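Local coordinates for F-actin-capping protein subunit alpha (Dictyostelium discoideum, PDB 4AKR) that caps the fast-growing barbed ends of actin filaments independently of calcium, blocking subunit exchange there without severing the filament, at residues A[5-10]-A[33-38]; A[10-15]-A[45-50]. One frame throughout, in Å; residues are numbered along the deposited sequence.

Contact 1. Residues A[5-10]-A[33-38]; sequences QELVQI and LLPSES
With CG of Leu-7 anti to its carbonyl carbon (chi1 -67°) and CD1 continuing the chain away from CA (chi2 -176°), the leucine reaches out from helix 4-16 and brings CD1 to Pro-35, where it lies 4.1 Å from CG of the pyrrolidine ring. The leucine branch crosses the proline at an oblique angle and meets it through that one ring carbon. Leu-34 completes the contact from the side of the loop. Its CA–CB bond runs alongside the helix, but the side chain bends in at its end, leaving CD2 at 4.4 Å from the backbone O of Leu-7, a loose van der Waals approach. At their nearest the two backbones are 7.8 Å apart, between the CA atoms of Leu-7 and Leu-34. The patch is small, about 94 Å², and carried by aliphatic side chains, with one backbone oxygen of Leu-7 next to Leu-34; Leu-7 and Leu-34 are buried, whereas Pro-35 sits at the surface.

The polar side chains nearby bond to their own surroundings rather than across the contact. Beyond the proline, Ser-36 OG and Ser-38 OG are hydrogen-bonded at 3.0 Å, and Glu-37 forms a salt bridge with Arg-31 at the end of helix 23-31. Glu-6 OE1 accepts from the backbone N of Ser-3, as in one half of a capping box, and additionally from Ala-2 N. Leu-7 also packs on an apolar side chain of the partner protein. A loop leaving the second helix and folding over the first in this way belongs to the N-terminal helical stalk of the capping-protein alpha subunit.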
ATOM      1  N   GLN A   5      22.403 -13.818   9.028  1.00 30.53           N
ATOM      2  CA  GLN A   5      21.140 -14.469   8.705  1.00 30.28           C
ATOM      3  C   GLN A   5      19.953 -13.552   8.970  1.00 29.37           C
ATOM      4  O   GLN A   5      18.946 -13.614   8.271  1.00 29.60           O
ATOM      5  CB  GLN A   5      20.971 -15.756   9.507  1.00 31.09           C
ATOM      6  CG  GLN A   5      19.673 -16.479   9.188  1.00 33.71           C
ATOM      7  CD  GLN A   5      19.500 -16.734   7.696  1.00 35.05           C
ATOM      8  OE1 GLN A   5      20.346 -17.364   7.061  1.00 37.23           O
ATOM      9  NE2 GLN A   5      18.401 -16.246   7.133  1.00 36.23           N
ATOM     10  N   GLU A   6      20.066 -12.708   9.989  1.00 29.34           N
ATOM     11  CA  GLU A   6      18.991 -11.772  10.309  1.00 28.37           C
ATOM     12  C   GLU A   6      18.884 -10.745   9.180  1.00 26.98           C
ATOM     13  O   GLU A   6      17.787 -10.419   8.730  1.00 26.42           O
ATOM     14  CB  GLU A   6      19.269 -11.084  11.647  1.00 28.39           C
ATOM     15  CG  GLU A   6      19.183 -12.024  12.844  1.00 31.13           C
ATOM     16  CD  GLU A   6      19.459 -11.316  14.154  1.00 31.75           C
ATOM     17  OE1 GLU A   6      20.568 -10.773  14.302  1.00 35.05           O
ATOM     18  OE2 GLU A   6      18.572 -11.297  15.032  1.00 32.11           O
ATOM     19  N   LEU A   7      20.037 -10.254   8.727  1.00 25.49           N
ATOM     20  CA  LEU A   7      20.093  -9.297   7.631  1.00 25.63           C
ATOM     21  C   LEU A   7      19.537  -9.945   6.367  1.00 26.97           C
ATOM     22  O   LEU A   7      18.967  -9.264   5.506  1.00 26.64           O
ATOM     23  CB  LEU A   7      21.532  -8.844   7.385  1.00 25.36           C
ATOM     24  CG  LEU A   7      22.165  -8.006   8.495  1.00 26.39           C
ATOM     25  CD1 LEU A   7      23.553  -7.553   8.055  1.00 26.07           C
ATOM     26  CD2 LEU A   7      21.278  -6.801   8.808  1.00 24.06           C
ATOM     27  N   VAL A   8      19.702 -11.264   6.259  1.00 27.12           N
ATOM     28  CA  VAL A   8      19.192 -12.014   5.111  1.00 26.37           C
ATOM     29  C   VAL A   8      17.666 -12.100   5.157  1.00 27.77           C
ATOM     30  O   VAL A   8      16.999 -11.969   4.131  1.00 27.39           O
ATOM     31  CB  VAL A   8      19.776 -13.447   5.072  1.00 25.87           C
ATOM     32  CG1 VAL A   8      18.944 -14.330   4.154  1.00 22.71           C
ATOM     33  CG2 VAL A   8      21.223 -13.400   4.593  1.00 25.54           C
ATOM     34  N   GLN A   9      17.112 -12.310   6.347  1.00 29.12           N
ATOM     35  CA  GLN A   9      15.665 -12.405   6.482  1.00 30.09           C
ATOM     36  C   GLN A   9      15.008 -11.055   6.223  1.00 29.27           C
ATOM     37  O   GLN A   9      13.887 -10.997   5.717  1.00 29.62           O
ATOM     38  CB  GLN A   9      15.276 -12.885   7.877  1.00 32.21           C
ATOM     39  CG  GLN A   9      13.761 -13.036   8.071  1.00 36.05           C
ATOM     40  CD  GLN A   9      13.179 -14.223   7.316  1.00 38.08           C
ATOM     41  OE1 GLN A   9      13.538 -15.370   7.580  1.00 41.53           O
ATOM     42  NE2 GLN A   9      12.274 -13.953   6.376  1.00 37.11           N
ATOM     43  N   ILE A  10      15.698  -9.972   6.573  1.00 27.70           N
ATOM     44  CA  ILE A  10      15.142  -8.632   6.363  1.00 26.49           C
ATOM     45  C   ILE A  10      14.952  -8.384   4.865  1.00 25.57           C
ATOM     46  O   ILE A  10      13.863  -8.010   4.418  1.00 24.19           O
ATOM     47  CB  ILE A  10      16.068  -7.528   6.948  1.00 25.66           C
ATOM     48  CG1 ILE A  10      16.118  -7.648   8.471  1.00 24.45           C
ATOM     49  CG2 ILE A  10      15.556  -6.138   6.554  1.00 24.27           C
ATOM     50  CD1 ILE A  10      17.014  -6.638   9.134  1.00 21.28           C
ATOM     51  N   LEU A  33      21.628  -2.479  -0.604  1.00 24.91           N
ATOM     52  CA  LEU A  33      21.602  -2.290   0.835  1.00 25.36           C
ATOM     53  C   LEU A  33      22.265  -3.451   1.545  1.00 25.83           C
ATOM     54  O   LEU A  33      22.550  -3.375   2.736  1.00 25.87           O
ATOM     55  CB  LEU A  33      20.161  -2.127   1.312  1.00 25.38           C
ATOM     56  CG  LEU A  33      19.435  -0.966   0.620  1.00 25.57           C
ATOM     57  CD1 LEU A  33      17.999  -0.892   1.104  1.00 25.60           C
ATOM     58  CD2 LEU A  33      20.174   0.337   0.898  1.00 24.26           C
ATOM     59  N   LEU A  34      22.518  -4.524   0.803  1.00 26.10           N
ATOM     60  CA  LEU A  34      23.162  -5.702   1.367  1.00 28.58           C
ATOM     61  C   LEU A  34      24.671  -5.491   1.481  1.00 29.24           C
ATOM     62  O   LEU A  34      25.330  -5.195   0.492  1.00 31.93           O
ATOM     63  CB  LEU A  34      22.857  -6.927   0.496  1.00 27.66           C
ATOM     64  CG  LEU A  34      21.394  -7.366   0.578  1.00 26.46           C
ATOM     65  CD1 LEU A  34      21.118  -8.532  -0.348  1.00 27.08           C
ATOM     66  CD2 LEU A  34      21.087  -7.740   2.016  1.00 27.97           C
ATOM     67  N   PRO A  35      25.236  -5.641   2.694  1.00 30.07           N
ATOM     68  CA  PRO A  35      26.682  -5.452   2.878  1.00 31.70           C
ATOM     69  C   PRO A  35      27.510  -6.361   1.982  1.00 33.75           C
ATOM     70  O   PRO A  35      28.673  -6.084   1.714  1.00 33.98           O
ATOM     71  CB  PRO A  35      26.888  -5.742   4.363  1.00 29.07           C
ATOM     72  CG  PRO A  35      25.800  -6.711   4.672  1.00 29.97           C
ATOM     73  CD  PRO A  35      24.614  -6.134   3.935  1.00 28.77           C
ATOM     74  N   SER A  36      26.898  -7.449   1.522  1.00 37.03           N
ATOM     75  CA  SER A  36      27.572  -8.385   0.636  1.00 39.59           C
ATOM     76  C   SER A  36      26.573  -9.130  -0.241  1.00 41.95           C
ATOM     77  O   SER A  36      25.638  -9.772   0.252  1.00 41.59           O
ATOM     78  CB  SER A  36      28.392  -9.395   1.433  1.00 39.65           C
ATOM     79  OG  SER A  36      29.091 -10.266   0.557  1.00 39.60           O
ATOM     80  N   GLU A  37      26.803  -9.053  -1.546  1.00 44.39           N
ATOM     81  CA  GLU A  37      25.949  -9.692  -2.539  1.00 46.12           C
ATOM     82  C   GLU A  37      25.858 -11.210  -2.367  1.00 45.45           C
ATOM     83  O   GLU A  37      25.038 -11.862  -3.010  1.00 46.55           O
ATOM     84  CB  GLU A  37      26.474  -9.369  -3.940  1.00 48.29           C
ATOM     85  CG  GLU A  37      25.423  -9.446  -5.038  1.00 51.99           C
ATOM     86  CD  GLU A  37      24.290  -8.459  -4.820  1.00 54.43           C
ATOM     87  OE1 GLU A  37      23.456  -8.696  -3.918  1.00 55.12           O
ATOM     88  OE2 GLU A  37      24.243  -7.436  -5.543  1.00 55.97           O
ATOM     89  N   SER A  38      26.691 -11.774  -1.501  1.00 43.85           N
ATOM     90  CA  SER A  38      26.679 -13.214  -1.290  1.00 42.43           C
ATOM     91  C   SER A  38      25.699 -13.628  -0.201  1.00 42.06           C
ATOM     92  O   SER A  38      25.352 -14.802  -0.091  1.00 41.10           O
ATOM     93  CB  SER A  38      28.081 -13.705  -0.927  1.00 41.50           C
ATOM     94  OG  SER A  38      28.462 -13.235   0.353  1.00 41.87           O
TER

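Contact 2. Residues A[10-15]-A[45-50]; sequences IATNFL and GSTFRE
This is a small, buried helix-to-helix contact in which Thr-12 and Leu-15 of helix 4-16 meet Thr-47 and Phe-48 of helix 44-55, in the helical N-terminal part of the subunit. The two segments run nearly parallel, their axes 10.3 Å apart at closest approach with a signed crossing angle of -22°. Thr-47 is the central piece. Its CG2, anti to the backbone N, points toward helix 4-16 and meets Leu-15 twice, 4.0 Å from CB and the same from CD1, the two side chains crossing at about a right angle. That torsion leaves OG1 beside the backbone N, where it hydrogen-bonds to Ser-43 O one turn earlier. Thr-12 does likewise with Val-8 O, and its methyl CG2 comes 3.9 Å from Thr-47 OG1. Both hydroxyls are thus tied back to their own helices, so the contact rests on carbon, apart from Thr-47 OG1, which lies against the Thr-12 methyl.

Parallel first and third helices with an intervening helix 23-31 fit the alpha subunit's three-helix share of the capping-protein stalk, and Leu-15 indeed packs on Val-27 and Val-30 of that middle helix. Farther along, Leu-15 CD1 approaches Phe-48 CE1 obliquely at 3.9 Å. The Phe-48 ring also pairs edge-to-face with Phe-23. Away from helix 4-16, Arg-49 forms a salt bridge with Glu-73 on strand 73-75.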
ATOM      1  N   ILE A  10      15.698  -9.972   6.573  1.00 27.70           N
ATOM      2  CA  ILE A  10      15.142  -8.632   6.363  1.00 26.49           C
ATOM      3  C   ILE A  10      14.952  -8.384   4.865  1.00 25.57           C
ATOM      4  O   ILE A  10      13.863  -8.010   4.418  1.00 24.19           O
ATOM      5  CB  ILE A  10      16.068  -7.528   6.948  1.00 25.66           C
ATOM      6  CG1 ILE A  10      16.118  -7.648   8.471  1.00 24.45           C
ATOM      7  CG2 ILE A  10      15.556  -6.138   6.554  1.00 24.27           C
ATOM      8  CD1 ILE A  10      17.014  -6.638   9.134  1.00 21.28           C
ATOM      9  N   ALA A  11      16.016  -8.619   4.101  1.00 24.70           N
ATOM     10  CA  ALA A  11      15.997  -8.431   2.655  1.00 24.28           C
ATOM     11  C   ALA A  11      15.028  -9.363   1.936  1.00 22.94           C
ATOM     12  O   ALA A  11      14.507  -9.013   0.887  1.00 23.38           O
ATOM     13  CB  ALA A  11      17.399  -8.606   2.089  1.00 24.34           C
ATOM     14  N   THR A  12      14.794 -10.550   2.495  1.00 24.01           N
ATOM     15  CA  THR A  12      13.876 -11.508   1.887  1.00 22.38           C
ATOM     16  C   THR A  12      12.477 -10.932   1.963  1.00 22.29           C
ATOM     17  O   THR A  12      11.703 -11.028   1.018  1.00 22.96           O
ATOM     18  CB  THR A  12      13.894 -12.881   2.619  1.00 22.41           C
ATOM     19  OG1 THR A  12      15.185 -13.479   2.492  1.00 19.07           O
ATOM     20  CG2 THR A  12      12.859 -13.827   2.021  1.00 20.83           C
ATOM     21  N   ASN A  13      12.154 -10.324   3.096  1.00 24.18           N
ATOM     22  CA  ASN A  13      10.831  -9.734   3.277  1.00 24.31           C
ATOM     23  C   ASN A  13      10.571  -8.543   2.364  1.00 23.03           C
ATOM     24  O   ASN A  13       9.429  -8.312   1.960  1.00 22.77           O
ATOM     25  CB  ASN A  13      10.632  -9.334   4.737  1.00 26.72           C
ATOM     26  CG  ASN A  13      10.040 -10.452   5.555  1.00 28.15           C
ATOM     27  OD1 ASN A  13       8.818 -10.559   5.686  1.00 30.04           O
ATOM     28  ND2 ASN A  13      10.897 -11.311   6.090  1.00 25.04           N
ATOM     29  N   PHE A  14      11.612  -7.774   2.050  1.00 19.83           N
ATOM     30  CA  PHE A  14      11.427  -6.648   1.143  1.00 18.21           C
ATOM     31  C   PHE A  14      11.026  -7.231  -0.208  1.00 17.04           C
ATOM     32  O   PHE A  14       9.962  -6.920  -0.753  1.00 17.85           O
ATOM     33  CB  PHE A  14      12.723  -5.839   0.981  1.00 15.64           C
ATOM     34  CG  PHE A  14      13.140  -5.091   2.220  1.00 16.46           C
ATOM     35  CD1 PHE A  14      12.230  -4.828   3.241  1.00 16.81           C
ATOM     36  CD2 PHE A  14      14.447  -4.644   2.365  1.00 16.03           C
ATOM     37  CE1 PHE A  14      12.615  -4.136   4.380  1.00 16.79           C
ATOM     38  CE2 PHE A  14      14.840  -3.954   3.498  1.00 17.79           C
ATOM     39  CZ  PHE A  14      13.921  -3.700   4.511  1.00 16.93           C
ATOM     40  N   LEU A  15      11.879  -8.104  -0.727  1.00 16.49           N
ATOM     41  CA  LEU A  15      11.653  -8.742  -2.016  1.00 15.91           C
ATOM     42  C   LEU A  15      10.265  -9.356  -2.157  1.00 16.12           C
ATOM     43  O   LEU A  15       9.563  -9.109  -3.142  1.00 17.02           O
ATOM     44  CB  LEU A  15      12.730  -9.812  -2.272  1.00 15.64           C
ATOM     45  CG  LEU A  15      14.173  -9.305  -2.408  1.00 17.94           C
ATOM     46  CD1 LEU A  15      15.127 -10.468  -2.695  1.00 14.73           C
ATOM     47  CD2 LEU A  15      14.239  -8.277  -3.537  1.00 16.80           C
ATOM     48  N   GLY A  45      16.798 -18.007  -5.369  1.00 27.78           N
ATOM     49  CA  GLY A  45      15.949 -18.905  -6.135  1.00 26.80           C
ATOM     50  C   GLY A  45      14.568 -19.147  -5.553  1.00 26.31           C
ATOM     51  O   GLY A  45      13.546 -18.921  -6.209  1.00 25.93           O
ATOM     52  N   SER A  46      14.533 -19.614  -4.313  1.00 25.90           N
ATOM     53  CA  SER A  46      13.274 -19.882  -3.640  1.00 26.34           C
ATOM     54  C   SER A  46      12.457 -18.594  -3.471  1.00 26.31           C
ATOM     55  O   SER A  46      11.233 -18.604  -3.605  1.00 26.96           O
ATOM     56  CB  SER A  46      13.556 -20.515  -2.273  1.00 29.00           C
ATOM     57  OG  SER A  46      12.377 -20.606  -1.485  1.00 33.62           O
ATOM     58  N   THR A  47      13.147 -17.492  -3.191  1.00 24.63           N
ATOM     59  CA  THR A  47      12.516 -16.199  -2.980  1.00 23.74           C
ATOM     60  C   THR A  47      11.855 -15.644  -4.240  1.00 23.73           C
ATOM     61  O   THR A  47      10.662 -15.316  -4.233  1.00 22.28           O
ATOM     62  CB  THR A  47      13.552 -15.184  -2.452  1.00 24.99           C
ATOM     63  OG1 THR A  47      14.045 -15.626  -1.180  1.00 27.44           O
ATOM     64  CG2 THR A  47      12.934 -13.808  -2.302  1.00 23.61           C
ATOM     65  N   PHE A  48      12.627 -15.524  -5.318  1.00 22.22           N
ATOM     66  CA  PHE A  48      12.085 -15.017  -6.575  1.00 22.19           C
ATOM     67  C   PHE A  48      10.964 -15.931  -7.085  1.00 21.94           C
ATOM     68  O   PHE A  48       9.929 -15.460  -7.572  1.00 21.53           O
ATOM     69  CB  PHE A  48      13.195 -14.907  -7.623  1.00 21.17           C
ATOM     70  CG  PHE A  48      14.131 -13.749  -7.404  1.00 19.64           C
ATOM     71  CD1 PHE A  48      14.750 -13.556  -6.176  1.00 22.18           C
ATOM     72  CD2 PHE A  48      14.420 -12.871  -8.443  1.00 21.05           C
ATOM     73  CE1 PHE A  48      15.649 -12.500  -5.986  1.00 22.65           C
ATOM     74  CE2 PHE A  48      15.314 -11.818  -8.266  1.00 21.97           C
ATOM     75  CZ  PHE A  48      15.931 -11.630  -7.032  1.00 21.43           C
ATOM     76  N   ARG A  49      11.173 -17.238  -6.968  1.00 20.35           N
ATOM     77  CA  ARG A  49      10.172 -18.213  -7.392  1.00 21.52           C
ATOM     78  C   ARG A  49       8.816 -17.984  -6.702  1.00 20.14           C
ATOM     79  O   ARG A  49       7.753 -18.078  -7.333  1.00 18.42           O
ATOM     80  CB  ARG A  49      10.691 -19.624  -7.096  1.00 23.20           C
ATOM     81  CG  ARG A  49       9.650 -20.719  -7.148  1.00 24.38           C
ATOM     82  CD  ARG A  49      10.317 -22.082  -7.087  1.00 26.67           C
ATOM     83  NE  ARG A  49       9.353 -23.147  -6.848  1.00 30.19           N
ATOM     84  CZ  ARG A  49       8.948 -23.522  -5.640  1.00 32.41           C
ATOM     85  NH1 ARG A  49       9.431 -22.917  -4.563  1.00 34.21           N
ATOM     86  NH2 ARG A  49       8.060 -24.500  -5.507  1.00 30.92           N
ATOM     87  N   GLU A  50       8.862 -17.682  -5.406  1.00 19.51           N
ATOM     88  CA  GLU A  50       7.652 -17.434  -4.618  1.00 18.55           C
ATOM     89  C   GLU A  50       6.895 -16.215  -5.151  1.00 17.69           C
ATOM     90  O   GLU A  50       5.675 -16.241  -5.280  1.00 16.51           O
ATOM     91  CB  GLU A  50       8.030 -17.233  -3.149  1.00 17.40           C
ATOM     92  CG  GLU A  50       6.909 -16.749  -2.237  1.00 22.69           C
ATOM     93  CD  GLU A  50       5.671 -17.636  -2.267  1.00 22.61           C
ATOM     94  OE1 GLU A  50       5.820 -18.862  -2.443  1.00 23.42           O
ATOM     95  OE2 GLU A  50       4.550 -17.102  -2.097  1.00 23.10           O
TER

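In the fold
Both contacts use helix 4-16, contact 1 its first turns and contact 2 the turns that follow, with Ile-10 common to the two. Their centres lie about 11 Å apart, and they meet directly where Leu-34 CD2 packs on Ala-11 CB at 3.8 Å. Along the chain the segments alternate: the helix is followed by helix 23-31, then the loop of contact 1, then helix 44-55 of contact 2. The first helix is therefore touched in turn by the loop after the second helix and by the third helix. The centre of contact 1 lies about 28 Å from the chain's centre, that of contact 2 about 17 Å, so together they run along the N-terminal stalk toward the beta-rich body.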